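PDB 3G5O: antitoxin RelF, which neutralises its partner toxin RelG and, together with that toxin, binds DNA to repress the operon's own promoter. Local coordinates for the interface of chains A and B. Numbering follows the deposited sequence. Chains: chain A/B, Uncharacterized protein Rv2865.

The interface of chains A and B. Residues chain A 13, 36, 38, 43-44; chain B 24, 27-28, 49.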
loop_
_atom_site.group_PDB
_atom_site.type_symbol
_atom_site.label_atom_id
_atom_site.label_comp_id
_atom_site.label_asym_id
_atom_site.label_seq_id
_atom_site.Cartn_x
_atom_site.Cartn_y
_atom_site.Cartn_z
ATOM N N ILE A 13 -5.746 -21.703 15.392
ATOM C CA ILE A 13 -5.163 -21.112 16.568
ATOM C C ILE A 13 -4.583 -22.185 17.504
ATOM O O ILE A 13 -3.544 -21.953 18.134
ATOM C CB ILE A 13 -6.212 -20.208 17.267
ATOM C CG1 ILE A 13 -5.571 -18.988 17.913
ATOM C CG2 ILE A 13 -7.090 -21.002 18.245
ATOM C CD1 ILE A 13 -6.617 -17.977 18.432
ATOM N N ILE A 36 -4.457 -16.920 10.673
ATOM C CA ILE A 36 -4.809 -17.652 11.843
ATOM C C ILE A 36 -6.319 -17.779 11.790
ATOM O O ILE A 36 -7.011 -16.767 11.703
ATOM C CB ILE A 36 -4.390 -16.894 13.125
ATOM C CG1 ILE A 36 -2.856 -16.813 13.244
ATOM C CG2 ILE A 36 -4.994 -17.555 14.361
ATOM C CD1 ILE A 36 -2.397 -15.965 14.449
ATOM N N LYS A 38 -10.117 -19.186 13.320
ATOM C CA LYS A 38 -10.872 -19.374 14.543
ATOM C C LYS A 38 -12.244 -19.818 14.048
ATOM O O LYS A 38 -12.852 -19.139 13.213
ATOM C CB LYS A 38 -10.983 -18.056 15.302
ATOM C CG LYS A 38 -10.799 -18.164 16.803
ATOM C CD LYS A 38 -11.345 -16.936 17.519
ATOM C CE LYS A 38 -11.452 -17.201 19.022
ATOM N NZ LYS A 38 -12.570 -16.443 19.688
ATOM N N ALA A 43 -9.199 -15.145 10.930
ATOM C CA ALA A 43 -9.486 -14.141 11.950
ATOM C C ALA A 43 -8.407 -13.082 12.091
ATOM O O ALA A 43 -8.714 -11.936 12.405
ATOM C CB ALA A 43 -9.767 -14.808 13.334
ATOM N N ALA A 44 -7.154 -13.469 11.865
ATOM C CA ALA A 44 -6.014 -12.563 11.996
ATOM C C ALA A 44 -4.908 -13.040 11.095
ATOM O O ALA A 44 -4.889 -14.220 10.636
ATOM C CB ALA A 44 -5.502 -12.520 13.433
ATOM N N VAL B 24 -6.305 -12.326 19.219
ATOM C CA VAL B 24 -6.901 -12.529 17.903
ATOM C C VAL B 24 -8.314 -11.901 17.859
ATOM O O VAL B 24 -8.664 -11.208 16.871
ATOM C CB VAL B 24 -6.917 -14.029 17.530
ATOM C CG1 VAL B 24 -7.880 -14.328 16.385
ATOM C CG2 VAL B 24 -5.483 -14.490 17.183
ATOM N N VAL B 27 -8.088 -8.038 17.493
ATOM C CA VAL B 27 -7.733 -7.477 16.173
ATOM C C VAL B 27 -8.706 -7.849 15.066
ATOM O O VAL B 27 -8.871 -7.071 14.147
ATOM C CB VAL B 27 -6.272 -7.772 15.704
ATOM C CG1 VAL B 27 -5.264 -7.179 16.670
ATOM C CG2 VAL B 27 -6.017 -9.296 15.501
ATOM N N SER B 28 -9.369 -9.001 15.158
ATOM C CA SER B 28 -10.232 -9.449 14.054
ATOM C C SER B 28 -11.434 -8.518 13.881
ATOM O O SER B 28 -11.996 -8.384 12.789
ATOM C CB SER B 28 -10.698 -10.900 14.221
ATOM O OG SER B 28 -11.557 -11.054 15.318
ATOM N N ALA B 49 -7.928 -10.263 10.013
ATOM C CA ALA B 49 -8.064 -10.744 8.649
ATOM C C ALA B 49 -8.691 -9.692 7.723
ATOM O O ALA B 49 -8.238 -9.519 6.583
ATOM C CB ALA B 49 -8.899 -12.029 8.620
#
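Strands 33-38 and 41-48 of chain A, with the start of helix 13-16, receive helix 20-28 of chain B and the first turn of its helix 49-62. B:Val24 is the main hydrophobic knob, with 64 Å² of its surface buried by chain A. Its branches divide the work. CG1, trans to the backbone N (chi1 163°), points at the strand 41-48, where it lies 3.6 Å from CB of A:Ala43. CG2 turns to the other side and meets the tip of A:Ile13 end on, 3.9 Å from CD1, while CG2 of A:Ile36 borders the same methyl more loosely. A beta-branched valine suits this place because its two methyls serve two neighbouring surfaces at once. One turn on, CG2 of B:Val27 rests 3.9 Å from CB of A:Ala44. Alanine suits both strand positions, since a methyl there probably lets the helix settle close to the strand. B:Ser28 lies near the carbonyl of A:Ala43, though the modelled closeness is doubtful; its hydroxyl turns back toward its own helix, where OG donates a weak hydrogen bond to the backbone O of B:Val24. A polar link across the patch runs from the backbone N of B:Ala49 to O of A:Ala43 (3.0 Å). The hydrogen bond is nearly straight at the hydrogen (166°), yet the donor stands above the carbonyl plane, 60° out of it. An N-H in the first turn of a helix lacks an acceptor from a preceding turn, so this carbonyl supplies one, and the methyl of B:Ala49 is small enough to lie against the same peptide. The patch, repeated by the two-fold axis, sits in the N-terminal Phd/YefM-type dimerisation region, where the helix 49-62 sets out toward the C-terminal segments.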